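Side-chain contacts in rRNA adenine N-6-methyltransferase (Saccharopolyspora erythraea, PDB 6NVM), which dimethylates the N6 of one adenine in 23S rRNA using S-adenosyl-L-methionine, which weakens ribosome binding by macrolide, lincosamide and streptogramin B antibiotics: residues 51-55 against 56-60; 283-286 against 287-290. All coordinates share one frame; numbering follows the deposited sequence.

Overall arrangement
The two contacts lie on opposite sides of the chain's centre, their own centres about 39 Å apart, and share no helix. Interaction 1, residues 51-55 against 56-60, joins strand 52-53 to the start of helix 56-65 in the part of the fold built round the seven-stranded sheet, and it includes residues predicted to bind S-adenosyl-L-methionine. Interaction 2, residues 283-286 against 287-290, is one piece of helix 282-292 packed among other helices, away from that site. Both are partly buried. In the first, a carboxylate caps a helix beside a small apolar contact; in the second, regular backbone bonds run between a buried apolar side and a polar side whose tips bond to neighbouring backbone and side chains.

Interaction 1 of 2, residues 51-55 against 56-60; sequences NFLRD and RKTIA
Asp-55, the N-cap residue of helix 56-65, folds its carboxylate back over the first turn to meet Thr-58. From CB, which sits 3.8 Å from Thr-58 OG1, the chain leads to CG, 3.6 Å from the same Thr-58 OG1. CG is anti to the backbone N (chi1 -178°), which, with chi2 at 68°, turns OD2 towards Thr-58 N. The nearest atom of the helix segment to Asp-55 OD1 is Arg-56 N, at 3.9 Å. OD2 takes two bonds. Thr-58 N reaches Asp-55 OD2 from above the carboxylate plane at 2.9 Å, and Thr-58 OG1 donates to the same OD2 from the anti side at 2.6 Å. Two donors from one residue hold the carboxylate in place, and the helix dipole would probably favour its negative charge. In the backbone, Ile-59 N bonds to Asp-55 O at 3.1 Å.

Leu-53 CD2 meets Thr-58 CG2 at 3.6 Å, the two side chains crossing at about a right angle. Leu-53 CD2 also lies 3.9 Å from Ile-59 CG1, whose side chain slides past in the opposite direction. Leu-83 lies against Ile-59. The arrangement is an Asp N-cap joining a short strand to a helix, with Leu-53, itself predicted to bind S-adenosyl-L-methionine, packed against the capped turn.

Interaction 2 of 2, residues 283-286 against 287-290; sequences EQWL and RLFE
The guanidinium of Arg-287 lies with one face towards the preceding turn, where Glu-283 O stands 3.8 Å above its plane, displaced towards the rim, and Gln-284 CA is over that face too. Arg-287 NH2 comes within 3.8 Å of Gln-284 CG, and the Gln-284 amide, whose OE1 accepts a hydrogen bond from Arg-281 N, is turned 60° from the guanidinium plane. A bend at chi3 (-59°) folds the arginine back along the helix. The indole of Trp-285 receives Leu-288 CD2 obliquely at its six-membered ring, 3.9 Å from Trp-285 CE3, and the two side chains run side by side in the same direction. Trp-285 NE1 makes a weak hydrogen bond to Val-280 O.

The backbone is ordinary alpha helix, with the amides of residues 287 to 290 donating to the carbonyls four places earlier. The bond from Leu-288 N to Gln-284 O is 2.8 Å long and lies nearly along the C=O axis, while Arg-287 N approaches Glu-283 O at 3.2 Å, tilted from the carbonyl plane.

Trp-285 and Phe-289 both pack on Met-237 of helix 228-243, and Leu-288 on Ala-265 of helix 259-269. Arg-287 gives NE to His-268 O and NH2 to Ala-269 O, and Glu-290 OE1 bonds to His-268 NE2. The two carbonyls, at the C-terminal end of helix 259-269, probably help to offset the arginine's positive charge.

Interaction 1 of 2, residues 51-55 against 56-60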
loop_
_atom_site.group_PDB
_atom_site.type_symbol
_atom_site.label_atom_id
_atom_site.label_comp_id
_atom_site.label_asym_id
_atom_site.label_seq_id
_atom_site.Cartn_x
_atom_site.Cartn_y
_atom_site.Cartn_z
ATOM N N ASN A 51 -13.694 1.330 -14.860
ATOM C CA ASN A 51 -14.143 0.053 -14.314
ATOM C C ASN A 51 -14.811 0.244 -12.955
ATOM O O ASN A 51 -14.198 0.758 -12.020
ATOM C CB ASN A 51 -12.970 -0.920 -14.194
ATOM C CG ASN A 51 -12.326 -1.217 -15.529
ATOM O OD1 ASN A 51 -13.010 -1.354 -16.544
ATOM N ND2 ASN A 51 -11.002 -1.311 -15.539
ATOM N N PHE A 52 -16.066 -0.184 -12.853
ATOM C CA PHE A 52 -16.892 0.048 -11.676
ATOM C C PHE A 52 -17.245 -1.290 -11.045
ATOM O O PHE A 52 -17.915 -2.117 -11.671
ATOM C CB PHE A 52 -18.160 0.821 -12.046
ATOM C CG PHE A 52 -17.889 2.156 -12.673
ATOM C CD1 PHE A 52 -17.500 2.246 -14.002
ATOM C CD2 PHE A 52 -18.019 3.320 -11.938
ATOM C CE1 PHE A 52 -17.242 3.474 -14.583
ATOM C CE2 PHE A 52 -17.764 4.554 -12.514
ATOM C CZ PHE A 52 -17.376 4.629 -13.837
ATOM N N LEU A 53 -16.794 -1.499 -9.812
ATOM C CA LEU A 53 -17.107 -2.725 -9.087
ATOM C C LEU A 53 -18.575 -2.719 -8.672
ATOM O O LEU A 53 -19.029 -1.793 -7.993
ATOM C CB LEU A 53 -16.198 -2.853 -7.866
ATOM C CG LEU A 53 -16.390 -4.094 -6.989
ATOM C CD1 LEU A 53 -16.059 -5.370 -7.755
ATOM C CD2 LEU A 53 -15.541 -3.992 -5.730
ATOM N N ARG A 54 -19.316 -3.756 -9.073
ATOM C CA ARG A 54 -20.735 -3.862 -8.759
ATOM C C ARG A 54 -21.066 -4.979 -7.780
ATOM O O ARG A 54 -22.167 -4.979 -7.225
ATOM C CB ARG A 54 -21.545 -4.086 -10.046
ATOM C CG ARG A 54 -21.384 -2.982 -11.086
ATOM C CD ARG A 54 -22.107 -1.712 -10.672
ATOM N NE ARG A 54 -23.550 -1.923 -10.591
ATOM C CZ ARG A 54 -24.429 -0.996 -10.223
ATOM N NH1 ARG A 54 -24.032 0.225 -9.893
ATOM N NH2 ARG A 54 -25.716 -1.293 -10.181
ATOM N N ASP A 55 -20.151 -5.920 -7.555
ATOM C CA ASP A 55 -20.427 -7.075 -6.711
ATOM C C ASP A 55 -20.581 -6.631 -5.261
ATOM O O ASP A 55 -19.651 -6.070 -4.672
ATOM C CB ASP A 55 -19.297 -8.095 -6.851
ATOM C CG ASP A 55 -19.535 -9.357 -6.045
ATOM O OD1 ASP A 55 -20.457 -10.129 -6.387
ATOM O OD2 ASP A 55 -18.785 -9.583 -5.071
ATOM N N ARG A 56 -21.757 -6.882 -4.686
ATOM C CA ARG A 56 -22.032 -6.385 -3.342
ATOM C C ARG A 56 -21.147 -7.066 -2.308
ATOM O O ARG A 56 -20.726 -6.434 -1.331
ATOM C CB ARG A 56 -23.512 -6.583 -3.004
ATOM C CG ARG A 56 -24.463 -5.732 -3.856
ATOM C CD ARG A 56 -25.927 -5.946 -3.471
ATOM N NE ARG A 56 -26.135 -5.744 -2.039
ATOM C CZ ARG A 56 -26.303 -4.559 -1.458
ATOM N NH1 ARG A 56 -26.304 -3.439 -2.180
ATOM N NH2 ARG A 56 -26.469 -4.492 -0.144
ATOM N N LYS A 57 -20.846 -8.352 -2.505
ATOM C CA LYS A 57 -20.030 -9.074 -1.534
ATOM C C LYS A 57 -18.615 -8.513 -1.481
ATOM O O LYS A 57 -18.028 -8.388 -0.400
ATOM C CB LYS A 57 -20.008 -10.563 -1.880
ATOM C CG LYS A 57 -19.147 -11.413 -0.953
ATOM C CD LYS A 57 -19.127 -12.870 -1.401
ATOM C CE LYS A 57 -18.232 -13.720 -0.511
ATOM N NZ LYS A 57 -18.179 -15.139 -0.963
ATOM N N THR A 58 -18.049 -8.174 -2.635
ATOM C CA THR A 58 -16.707 -7.603 -2.650
ATOM C C THR A 58 -16.702 -6.211 -2.039
ATOM O O THR A 58 -15.791 -5.861 -1.279
ATOM C CB THR A 58 -16.182 -7.566 -4.081
ATOM O OG1 THR A 58 -16.287 -8.880 -4.645
ATOM C CG2 THR A 58 -14.730 -7.110 -4.111
ATOM N N ILE A 59 -17.714 -5.403 -2.355
ATOM C CA ILE A 59 -17.804 -4.064 -1.781
ATOM C C ILE A 59 -17.830 -4.139 -0.257
ATOM O O ILE A 59 -17.124 -3.390 0.430
ATOM C CB ILE A 59 -19.034 -3.337 -2.361
ATOM C CG1 ILE A 59 -18.767 -3.014 -3.838
ATOM C CG2 ILE A 59 -19.356 -2.061 -1.575
ATOM C CD1 ILE A 59 -19.944 -2.415 -4.583
ATOM N N ALA A 60 -18.626 -5.055 0.296
ATOM C CA ALA A 60 -18.670 -5.216 1.748
ATOM C C ALA A 60 -17.319 -5.666 2.289
ATOM O O ALA A 60 -16.894 -5.235 3.368
ATOM C CB ALA A 60 -19.761 -6.217 2.133
#

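Interaction 2 of 2, residues 283-286 against 287-290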
loop_
_atom_site.group_PDB
_atom_site.type_symbol
_atom_site.label_atom_id
_atom_site.label_comp_id
_atom_site.label_asym_id
_atom_site.label_seq_id
_atom_site.Cartn_x
_atom_site.Cartn_y
_atom_site.Cartn_z
ATOM N N GLU A 283 11.388 -10.186 6.290
ATOM C CA GLU A 283 11.928 -10.626 7.570
ATOM C C GLU A 283 13.407 -10.975 7.448
ATOM O O GLU A 283 14.160 -10.823 8.412
ATOM C CB GLU A 283 11.130 -11.814 8.110
ATOM C CG GLU A 283 11.023 -12.999 7.163
ATOM C CD GLU A 283 9.793 -12.933 6.271
ATOM O OE1 GLU A 283 9.227 -11.825 6.088
ATOM O OE2 GLU A 283 9.392 -14.001 5.754
ATOM N N GLN A 284 13.836 -11.427 6.269
ATOM C CA GLN A 284 15.254 -11.700 6.044
ATOM C C GLN A 284 16.055 -10.408 5.925
ATOM O O GLN A 284 17.170 -10.315 6.447
ATOM C CB GLN A 284 15.418 -12.571 4.801
ATOM C CG GLN A 284 14.859 -13.972 5.008
ATOM C CD GLN A 284 14.883 -14.814 3.757
ATOM O OE1 GLN A 284 14.344 -14.425 2.726
ATOM N NE2 GLN A 284 15.513 -15.981 3.842
ATOM N N TRP A 285 15.502 -9.393 5.254
ATOM C CA TRP A 285 16.185 -8.106 5.171
ATOM C C TRP A 285 16.420 -7.512 6.556
ATOM O O TRP A 285 17.486 -6.946 6.825
ATOM C CB TRP A 285 15.372 -7.134 4.316
ATOM C CG TRP A 285 15.415 -7.397 2.839
ATOM C CD1 TRP A 285 14.379 -7.806 2.052
ATOM C CD2 TRP A 285 16.542 -7.239 1.968
ATOM N NE1 TRP A 285 14.791 -7.919 0.748
ATOM C CE2 TRP A 285 16.116 -7.579 0.669
ATOM C CE3 TRP A 285 17.870 -6.853 2.161
ATOM C CZ2 TRP A 285 16.971 -7.549 -0.431
ATOM C CZ3 TRP A 285 18.719 -6.819 1.064
ATOM C CH2 TRP A 285 18.264 -7.166 -0.213
ATOM N N LEU A 286 15.428 -7.620 7.444
ATOM C CA LEU A 286 15.586 -7.101 8.802
ATOM C C LEU A 286 16.690 -7.840 9.551
ATOM O O LEU A 286 17.519 -7.224 10.230
ATOM C CB LEU A 286 14.269 -7.218 9.565
ATOM C CG LEU A 286 13.108 -6.352 9.094
ATOM C CD1 LEU A 286 11.833 -6.745 9.850
ATOM C CD2 LEU A 286 13.444 -4.897 9.308
ATOM N N ARG A 287 16.700 -9.169 9.459
ATOM C CA ARG A 287 17.747 -9.945 10.118
ATOM C C ARG A 287 19.116 -9.635 9.525
ATOM O O ARG A 287 20.107 -9.518 10.255
ATOM C CB ARG A 287 17.442 -11.438 10.003
ATOM C CG ARG A 287 16.352 -11.928 10.957
ATOM C CD ARG A 287 16.546 -13.406 11.305
ATOM N NE ARG A 287 16.517 -14.251 10.114
ATOM C CZ ARG A 287 15.405 -14.694 9.537
ATOM N NH1 ARG A 287 14.217 -14.379 10.039
ATOM N NH2 ARG A 287 15.479 -15.453 8.454
ATOM N N LEU A 288 19.188 -9.507 8.200
ATOM C CA LEU A 288 20.444 -9.146 7.551
ATOM C C LEU A 288 20.979 -7.833 8.106
ATOM O O LEU A 288 22.166 -7.719 8.437
ATOM C CB LEU A 288 20.232 -9.054 6.038
ATOM C CG LEU A 288 21.455 -8.879 5.134
ATOM C CD1 LEU A 288 22.291 -10.155 5.117
ATOM C CD2 LEU A 288 21.015 -8.498 3.720
ATOM N N PHE A 289 20.108 -6.824 8.215
ATOM C CA PHE A 289 20.543 -5.523 8.711
ATOM C C PHE A 289 20.935 -5.604 10.177
ATOM O O PHE A 289 21.927 -5.001 10.596
ATOM C CB PHE A 289 19.438 -4.483 8.516
ATOM C CG PHE A 289 19.775 -3.146 9.116
ATOM C CD1 PHE A 289 20.736 -2.341 8.532
ATOM C CD2 PHE A 289 19.152 -2.710 10.275
ATOM C CE1 PHE A 289 21.066 -1.120 9.085
ATOM C CE2 PHE A 289 19.478 -1.486 10.835
ATOM C CZ PHE A 289 20.438 -0.692 10.239
ATOM N N GLU A 290 20.157 -6.345 10.968
ATOM C CA GLU A 290 20.453 -6.508 12.386
ATOM C C GLU A 290 21.899 -6.932 12.599
ATOM O O GLU A 290 22.626 -6.333 13.396
ATOM C CB GLU A 290 19.489 -7.534 12.977
ATOM C CG GLU A 290 19.683 -7.834 14.450
ATOM C CD GLU A 290 18.686 -8.868 14.956
ATOM O OE1 GLU A 290 18.434 -9.868 14.238
ATOM O OE2 GLU A 290 18.146 -8.671 16.064
#